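Local coordinates for oxidoreductase, 2OG-Fe(II) oxygenase family (Burkholderia pseudomallei, PDB 6N1F), which probably catalyses an iron-dependent oxidation as a 2-oxoglutarate/Fe(II)-type oxygenase, with an iron ion bound in its core, at residues G179-P185 / H207-T213; E165-Q171 / T199-C205; L72-V77 / I88-I93. All coordinates share one frame; numbering follows the deposited sequence.

Contact 1 of 3, residues G179-P185 / H207-T213. With FE (Fe (III) ion), chain E.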
# COMPACT_ATOMS: atom_id res chain seq x y z
N GLY A 179 4.68 -13.94 -4.42
CA GLY A 179 4.48 -12.53 -4.08
C GLY A 179 3.35 -12.25 -3.11
O GLY A 179 2.75 -11.17 -3.17
N GLU A 180 3.05 -13.18 -2.21
CA GLU A 180 1.99 -12.94 -1.26
C GLU A 180 2.39 -11.86 -0.24
O GLU A 180 3.54 -11.78 0.20
CB GLU A 180 1.60 -14.22 -0.53
CG GLU A 180 1.03 -15.31 -1.43
CD GLU A 180 2.12 -16.19 -2.00
OE1 GLU A 180 3.30 -15.84 -1.80
OE2 GLU A 180 1.79 -17.23 -2.63
N PHE A 181 1.43 -11.03 0.10
CA PHE A 181 1.58 -10.08 1.19
C PHE A 181 1.18 -10.80 2.47
O PHE A 181 0.03 -11.23 2.61
CB PHE A 181 0.71 -8.85 0.91
CG PHE A 181 0.78 -7.84 1.97
CD1 PHE A 181 1.86 -6.97 2.03
CD2 PHE A 181 -0.21 -7.75 2.92
CE1 PHE A 181 1.94 -6.04 3.03
CE2 PHE A 181 -0.14 -6.81 3.92
CZ PHE A 181 0.94 -5.96 3.98
N VAL A 182 2.14 -10.97 3.40
CA VAL A 182 1.91 -11.73 4.62
C VAL A 182 2.09 -10.84 5.83
O VAL A 182 3.15 -10.23 6.00
CB VAL A 182 2.85 -12.94 4.71
CG1 VAL A 182 2.50 -13.76 5.92
CG2 VAL A 182 2.75 -13.77 3.43
N VAL A 183 1.07 -10.81 6.70
CA VAL A 183 1.08 -10.09 7.96
C VAL A 183 1.26 -11.09 9.10
O VAL A 183 0.63 -12.15 9.11
CB VAL A 183 -0.22 -9.30 8.16
CG1 VAL A 183 -0.16 -8.48 9.45
CG2 VAL A 183 -0.51 -8.42 6.97
N HIS A 184 2.10 -10.72 10.08
CA HIS A 184 2.44 -11.56 11.22
C HIS A 184 2.05 -10.89 12.53
O HIS A 184 2.91 -10.43 13.29
CB HIS A 184 3.93 -11.88 11.22
CG HIS A 184 4.38 -12.69 10.04
ND1 HIS A 184 4.66 -14.03 10.14
CD2 HIS A 184 4.57 -12.36 8.75
CE1 HIS A 184 5.02 -14.49 8.96
NE2 HIS A 184 4.97 -13.50 8.09
N PRO A 185 0.75 -10.84 12.84
CA PRO A 185 0.34 -10.26 14.12
C PRO A 185 0.84 -11.10 15.29
O PRO A 185 0.88 -12.33 15.22
CB PRO A 185 -1.19 -10.27 14.04
CG PRO A 185 -1.49 -11.38 13.10
CD PRO A 185 -0.37 -11.44 12.11
N HIS A 207 1.47 -4.16 12.69
CA HIS A 207 1.87 -5.55 12.55
C HIS A 207 3.04 -5.66 11.59
O HIS A 207 3.07 -5.00 10.55
CB HIS A 207 0.73 -6.42 12.02
CG HIS A 207 -0.46 -6.44 12.91
ND1 HIS A 207 -0.42 -6.91 14.21
CD2 HIS A 207 -1.74 -6.04 12.70
CE1 HIS A 207 -1.62 -6.80 14.75
NE2 HIS A 207 -2.44 -6.28 13.86
N ARG A 208 4.01 -6.49 11.97
CA ARG A 208 5.07 -6.88 11.06
C ARG A 208 4.46 -7.52 9.81
O ARG A 208 3.43 -8.20 9.89
CB ARG A 208 6.02 -7.85 11.76
CG ARG A 208 6.74 -7.25 12.96
CD ARG A 208 7.55 -8.29 13.75
NE ARG A 208 8.76 -8.77 13.05
CZ ARG A 208 9.89 -8.08 12.95
NH1 ARG A 208 9.99 -6.86 13.47
NH2 ARG A 208 10.93 -8.59 12.30
N HIS A 209 5.08 -7.29 8.66
CA HIS A 209 4.57 -7.86 7.41
C HIS A 209 5.70 -8.00 6.40
O HIS A 209 6.80 -7.47 6.57
CB HIS A 209 3.44 -7.03 6.82
CG HIS A 209 3.82 -5.63 6.50
ND1 HIS A 209 3.37 -4.55 7.22
CD2 HIS A 209 4.62 -5.13 5.53
CE1 HIS A 209 3.87 -3.44 6.71
NE2 HIS A 209 4.63 -3.76 5.68
N GLU A 210 5.40 -8.71 5.31
CA GLU A 210 6.41 -9.09 4.34
C GLU A 210 5.73 -9.46 3.04
O GLU A 210 4.55 -9.82 3.00
CB GLU A 210 7.23 -10.29 4.83
CG GLU A 210 6.42 -11.57 4.75
CD GLU A 210 7.21 -12.83 5.09
OE1 GLU A 210 8.42 -12.89 4.80
OE2 GLU A 210 6.60 -13.77 5.64
N VAL A 211 6.51 -9.42 1.96
CA VAL A 211 6.08 -9.95 0.68
C VAL A 211 6.94 -11.16 0.37
O VAL A 211 8.18 -11.07 0.41
CB VAL A 211 6.18 -8.88 -0.42
CG1 VAL A 211 5.67 -9.43 -1.74
CG2 VAL A 211 5.40 -7.61 -0.02
N ARG A 212 6.31 -12.30 0.11
CA ARG A 212 7.07 -13.51 -0.14
C ARG A 212 7.57 -13.54 -1.58
O ARG A 212 7.15 -12.75 -2.44
CB ARG A 212 6.24 -14.76 0.18
CG ARG A 212 5.88 -14.84 1.64
CD ARG A 212 5.20 -16.13 2.02
NE ARG A 212 5.15 -16.27 3.47
CZ ARG A 212 4.37 -17.14 4.12
NH1 ARG A 212 3.54 -17.93 3.44
NH2 ARG A 212 4.40 -17.19 5.44
N THR A 213 8.48 -14.48 -1.83
CA THR A 213 9.25 -14.52 -3.06
C THR A 213 8.35 -14.43 -4.28
O THR A 213 7.33 -15.12 -4.37
CB THR A 213 10.06 -15.83 -3.11
OG1 THR A 213 10.75 -15.98 -1.88
CG2 THR A 213 11.07 -15.79 -4.24
FE FE E . 5.70 -2.28 4.52
O HOH W 1 6.32 -17.24 -2.50
O HOH W 2 3.72 -7.98 14.24
O HOH W 3 5.80 -3.57 2.36
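Backbone bonds join V182 and E210, an antiparallel hydrogen-bonded pair: V182 N donates to E210 O at 2.7 Å, straight at 179°, and E210 N returns a bond to V182 O. H184 N reaches R208 O, and beyond the strands R212 N bonds to E180 O and G179 N to T213 O.

The polar side chains lie on the face of V182 and E210. H184 NE2 donates to E210 OE2 at 3.0 Å, from above the carboxylate plane, with ring and carboxylate turned 61° apart. R212 lays its guanidinium over V182, whose CG2 sits 3.5 Å from NE; its far end pairs with E26.

On the face of F181, V183 and V211, H209 sets CG between its backbone N and carbonyl carbon (chi1 60°), which carries the ring off the strand to bind iron through NE2 at 2.2 Å, and F181 CZ lies over one face of that imidazole, 3.8 Å from CG. Past the strands, P185 CB makes a CH-pi contact over the H207 ring.

H155 and D157 complete the protein's share of the metal site. Strand 191-193 flanks 181-184 on its other edge, while F181 reaches across to I201 and T203 of strand 200-204.

Contact 2 of 3, residues E165-Q171 / T199-C205; sequences EFSVVIQ and TVIVTSC
V168 and V200 meet methyl to methyl where strands 166-171 and 200-204 run antiparallel in the larger sheet of the double-stranded beta-helix (jelly-roll) core expected of this oxygenase family. S167 pairs with T203 and V169 with I201 through backbone bonds running both ways, Q171 N bonds to T199 O, and C205 N to E165 O is the last rung.

The tight spot is V168 against V200, CG1 to CG1 at 3.7 Å, the side chains crossing at a slant, whereas I170 lies alongside V200 and points the same way, its CG1 4.1 Å from V200 CG2. V168 and V202 only graze, CG2 to CG2 at 4.5 Å, and F126 of helix 120-130 covers both.

The looser place is around V169, which is partly exposed: the side chains of V169 and I201 come no nearer than 4.4 Å, CB to CB. Water enters at the 199 end, where one molecule donates to both V169 O and T199 OG1, itself bonded to A196 O. S167 CB meets T203 CG2 at 3.9 Å; these residues lie close to the iron ligands D157 and H209, and T203 OG1 bonds to T48 OG1 of the next strand.

E165 and F166 both face Y226, a classic beta bulge, and the F166 ring stacks on F130. In C205, SG stands anti to the carbonyl carbon (chi1 -59°), which turns the thiol back over the F166 backbone, 3.6 Å from F166 C.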
# COMPACT_ATOMS: atom_id res chain seq x y z
N GLU A 165 -0.15 5.21 10.34
CA GLU A 165 -1.22 4.39 10.91
C GLU A 165 -1.71 3.31 9.97
O GLU A 165 -2.09 2.22 10.40
CB GLU A 165 -2.41 5.25 11.30
CG GLU A 165 -2.30 5.94 12.61
CD GLU A 165 -3.58 6.65 12.94
OE1 GLU A 165 -3.54 7.86 13.22
OE2 GLU A 165 -4.64 5.98 12.88
N PHE A 166 -1.78 3.61 8.68
CA PHE A 166 -2.30 2.66 7.73
C PHE A 166 -1.45 2.72 6.48
O PHE A 166 -0.83 3.73 6.18
CB PHE A 166 -3.76 2.91 7.36
CG PHE A 166 -4.71 2.78 8.51
CD1 PHE A 166 -5.11 1.53 8.96
CD2 PHE A 166 -5.20 3.91 9.15
CE1 PHE A 166 -5.99 1.41 10.03
CE2 PHE A 166 -6.07 3.80 10.21
CZ PHE A 166 -6.46 2.55 10.66
N SER A 167 -1.45 1.61 5.78
CA SER A 167 -0.79 1.46 4.51
C SER A 167 -1.83 1.01 3.50
O SER A 167 -2.74 0.26 3.83
CB SER A 167 0.35 0.42 4.63
OG SER A 167 0.90 0.14 3.36
N VAL A 168 -1.72 1.51 2.26
CA VAL A 168 -2.61 1.14 1.17
C VAL A 168 -1.76 0.67 0.01
O VAL A 168 -0.74 1.29 -0.31
CB VAL A 168 -3.52 2.31 0.72
CG1 VAL A 168 -4.43 1.85 -0.38
CG2 VAL A 168 -4.35 2.80 1.89
N VAL A 169 -2.16 -0.44 -0.61
CA VAL A 169 -1.39 -1.06 -1.68
C VAL A 169 -2.34 -1.43 -2.80
O VAL A 169 -3.25 -2.23 -2.60
CB VAL A 169 -0.64 -2.31 -1.21
CG1 VAL A 169 0.23 -2.81 -2.33
CG2 VAL A 169 0.17 -1.98 -0.00
N ILE A 170 -2.09 -0.87 -3.98
CA ILE A 170 -2.88 -1.13 -5.17
C ILE A 170 -2.07 -2.04 -6.07
O ILE A 170 -0.92 -1.72 -6.40
CB ILE A 170 -3.21 0.17 -5.91
CG1 ILE A 170 -3.81 1.18 -4.95
CG2 ILE A 170 -4.15 -0.10 -7.09
CD1 ILE A 170 -4.15 2.48 -5.63
N GLN A 171 -2.66 -3.16 -6.49
CA GLN A 171 -1.92 -4.13 -7.29
C GLN A 171 -2.09 -3.79 -8.75
O GLN A 171 -3.20 -3.83 -9.29
CB GLN A 171 -2.37 -5.57 -7.03
CG GLN A 171 -1.52 -6.64 -7.75
CD GLN A 171 -0.05 -6.59 -7.36
OE1 GLN A 171 0.84 -6.85 -8.18
NE2 GLN A 171 0.22 -6.27 -6.10
N THR A 199 -6.83 -5.29 -7.19
CA THR A 199 -7.14 -5.37 -5.77
C THR A 199 -6.33 -4.35 -5.00
O THR A 199 -5.30 -3.84 -5.46
CB THR A 199 -6.87 -6.77 -5.19
OG1 THR A 199 -5.46 -7.04 -5.21
CG2 THR A 199 -7.63 -7.86 -5.94
N VAL A 200 -6.80 -4.06 -3.79
CA VAL A 200 -6.24 -3.05 -2.91
C VAL A 200 -6.19 -3.63 -1.51
O VAL A 200 -7.21 -4.12 -1.00
CB VAL A 200 -7.09 -1.75 -2.93
CG1 VAL A 200 -6.56 -0.75 -1.93
CG2 VAL A 200 -7.14 -1.16 -4.34
N ILE A 201 -5.02 -3.60 -0.89
CA ILE A 201 -4.84 -4.08 0.47
C ILE A 201 -4.74 -2.86 1.37
O ILE A 201 -4.08 -1.87 1.02
CB ILE A 201 -3.61 -5.01 0.59
CG1 ILE A 201 -3.83 -6.27 -0.26
CG2 ILE A 201 -3.30 -5.39 2.06
CD1 ILE A 201 -2.59 -7.19 -0.46
N VAL A 202 -5.47 -2.87 2.48
CA VAL A 202 -5.38 -1.85 3.51
C VAL A 202 -4.94 -2.56 4.77
O VAL A 202 -5.50 -3.59 5.13
CB VAL A 202 -6.71 -1.11 3.73
CG1 VAL A 202 -6.53 0.00 4.75
CG2 VAL A 202 -7.25 -0.55 2.41
N THR A 203 -3.90 -2.05 5.42
CA THR A 203 -3.39 -2.76 6.57
C THR A 203 -2.91 -1.77 7.62
O THR A 203 -2.47 -0.66 7.29
CB THR A 203 -2.29 -3.78 6.17
OG1 THR A 203 -1.80 -4.43 7.35
CG2 THR A 203 -1.13 -3.10 5.48
N SER A 204 -3.07 -2.15 8.89
CA SER A 204 -2.56 -1.36 10.00
C SER A 204 -1.06 -1.56 10.15
O SER A 204 -0.56 -2.69 10.11
CB SER A 204 -3.24 -1.76 11.31
OG SER A 204 -2.64 -1.08 12.40
N CYS A 205 -0.34 -0.46 10.33
CA CYS A 205 1.12 -0.49 10.44
C CYS A 205 1.60 -1.02 11.78
O CYS A 205 2.81 -0.99 12.05
CB CYS A 205 1.69 0.91 10.18
SG CYS A 205 1.25 1.58 8.54
O HOH W 4 -3.34 -5.31 -3.60

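Contact 3 of 3, residues L72-V77 / I88-I93; sequences LPEEPV and IYVRRI
E75 and V90 form an antiparallel hydrogen-bonded pair, with V90 N to E75 O at 2.8 Å and E75 N to V90 O at 3.0 Å, and V77 N bonds to I88 O one step further along.

The close side-chain link is the salt bridge between E75 and R92. E75 places CG between its backbone N and carbonyl carbon (chi1 66°) and bends again further out, which brings OE2 to 2.6 Å from R92 NE. The two groups are steeply turned, 70° between carboxylate and guanidinium planes, and NE meets the oxygen from above the carboxylate plane. V77 packs beside this pair: its CB touches V90 CG2 at 3.8 Å, while its CG2 approaches R92 NH2.

E74 and R91 behave differently. Their planar groups are stacked only 16° from parallel, with OE1 of E74 over one face of the R91 guanidinium in a long salt bridge, 3.7 Å from OE1 to NE, with no N-H pointing at the oxygen. NE makes a weak bond to L72 O, and the far end of R91 is held by Q69 through NH1. The aliphatic part of E74 also presses on Y89, CG to CB at 3.5 Å, and P76 CB leans on Y89 CE1. The side chains of L72 and I93 cross at about a right angle, CD1 3.8 Å from CG1.

The metal is some way off, the side chain of I88 being about 11 Å from the iron. Strand 137-147 lies on the other side of 88-92, and together the segments form a beta hairpin whose strand 75-76 is the edge of the larger antiparallel sheet.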
# COMPACT_ATOMS: atom_id res chain seq x y z
N LEU A 72 7.55 7.93 -14.95
CA LEU A 72 8.37 8.33 -13.82
C LEU A 72 9.78 7.74 -13.91
O LEU A 72 9.99 6.72 -14.57
CB LEU A 72 7.71 7.87 -12.52
CG LEU A 72 6.36 8.53 -12.25
CD1 LEU A 72 5.78 8.03 -10.94
CD2 LEU A 72 6.53 10.02 -12.20
N PRO A 73 10.76 8.39 -13.28
CA PRO A 73 12.10 7.81 -13.21
C PRO A 73 12.17 6.64 -12.24
O PRO A 73 11.60 6.67 -11.14
CB PRO A 73 12.97 8.98 -12.74
CG PRO A 73 12.04 9.85 -11.99
CD PRO A 73 10.72 9.76 -12.72
N GLU A 74 12.91 5.62 -12.64
CA GLU A 74 13.03 4.38 -11.90
C GLU A 74 14.43 4.27 -11.31
O GLU A 74 15.41 4.62 -11.97
CB GLU A 74 12.74 3.20 -12.83
CG GLU A 74 12.31 1.93 -12.15
CD GLU A 74 11.70 0.93 -13.12
OE1 GLU A 74 10.58 0.44 -12.85
OE2 GLU A 74 12.34 0.64 -14.16
N GLU A 75 14.52 3.81 -10.07
CA GLU A 75 15.80 3.61 -9.41
C GLU A 75 15.82 2.26 -8.72
O GLU A 75 14.78 1.78 -8.24
CB GLU A 75 16.10 4.72 -8.39
CG GLU A 75 15.17 4.76 -7.19
CD GLU A 75 14.95 6.16 -6.64
OE1 GLU A 75 14.83 7.11 -7.45
OE2 GLU A 75 14.91 6.32 -5.40
N PRO A 76 16.97 1.60 -8.67
CA PRO A 76 17.05 0.29 -8.04
C PRO A 76 17.09 0.41 -6.52
O PRO A 76 17.62 1.37 -5.96
CB PRO A 76 18.36 -0.29 -8.59
CG PRO A 76 19.20 0.91 -8.83
CD PRO A 76 18.28 2.04 -9.21
N VAL A 77 16.49 -0.58 -5.87
CA VAL A 77 16.44 -0.64 -4.41
C VAL A 77 16.53 -2.10 -3.93
O VAL A 77 17.06 -2.98 -4.62
CB VAL A 77 15.17 0.04 -3.85
CG1 VAL A 77 14.92 -0.37 -2.41
CG2 VAL A 77 15.26 1.57 -3.96
N ILE A 88 14.47 -5.13 -7.25
CA ILE A 88 13.30 -4.28 -7.03
C ILE A 88 13.63 -2.89 -7.54
O ILE A 88 14.67 -2.33 -7.20
CB ILE A 88 12.89 -4.24 -5.55
CG1 ILE A 88 12.46 -5.63 -5.10
CG2 ILE A 88 11.76 -3.28 -5.35
CD1 ILE A 88 11.91 -5.67 -3.73
N TYR A 89 12.74 -2.35 -8.38
CA TYR A 89 12.89 -1.01 -8.94
C TYR A 89 11.74 -0.14 -8.47
O TYR A 89 10.57 -0.55 -8.54
CB TYR A 89 12.95 -1.07 -10.47
CG TYR A 89 14.26 -1.62 -10.99
CD1 TYR A 89 15.31 -0.77 -11.31
CD2 TYR A 89 14.46 -2.98 -11.14
CE1 TYR A 89 16.52 -1.26 -11.78
CE2 TYR A 89 15.65 -3.49 -11.60
CZ TYR A 89 16.68 -2.63 -11.92
OH TYR A 89 17.87 -3.14 -12.38
N VAL A 90 12.07 1.06 -7.99
CA VAL A 90 11.14 1.92 -7.28
C VAL A 90 10.98 3.23 -8.04
O VAL A 90 11.97 3.85 -8.45
CB VAL A 90 11.62 2.17 -5.83
CG1 VAL A 90 10.72 3.16 -5.12
CG2 VAL A 90 11.64 0.86 -5.06
N ARG A 91 9.73 3.65 -8.25
CA ARG A 91 9.38 4.94 -8.85
C ARG A 91 8.72 5.79 -7.78
O ARG A 91 7.56 5.55 -7.42
CB ARG A 91 8.46 4.75 -10.05
CG ARG A 91 9.19 4.39 -11.30
CD ARG A 91 8.31 3.63 -12.26
NE ARG A 91 8.88 3.63 -13.61
CZ ARG A 91 8.39 2.92 -14.62
NH1 ARG A 91 7.33 2.16 -14.44
NH2 ARG A 91 8.96 2.98 -15.82
N ARG A 92 9.44 6.77 -7.26
CA ARG A 92 8.94 7.54 -6.14
C ARG A 92 7.95 8.60 -6.59
O ARG A 92 8.12 9.25 -7.63
CB ARG A 92 10.10 8.18 -5.38
CG ARG A 92 11.14 7.18 -4.98
CD ARG A 92 12.00 7.67 -3.85
NE ARG A 92 13.05 6.69 -3.57
CZ ARG A 92 12.86 5.59 -2.84
NH1 ARG A 92 11.67 5.34 -2.31
NH2 ARG A 92 13.87 4.75 -2.65
N ILE A 93 6.88 8.75 -5.82
CA ILE A 93 5.90 9.80 -6.00
C ILE A 93 5.98 10.82 -4.87
O ILE A 93 6.03 12.03 -5.11
CB ILE A 93 4.48 9.20 -6.10
CG1 ILE A 93 4.29 8.53 -7.48
CG2 ILE A 93 3.42 10.26 -5.86
CD1 ILE A 93 3.52 7.18 -7.45

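From the N terminus, contact 3 comes first, closing the short loop between strands 75-76 and 88-92 before either of the others opens. Contacts 2 and 1 follow and cross: the chain runs through 165-171, then 179-185, returns to 199-205 and then enters 207-213, so each pairing closes a loop that contains one segment of the other. Contacts 2 and 3 belong to the same larger sheet, with centres 19 Å apart, whereas contact 1 lies in the smaller sheet. Contacts 1 and 2 touch directly, F181 CZ lying 3.8 Å from T203 CG2, which ties the two sheets together beside the iron; contact 3 touches neither.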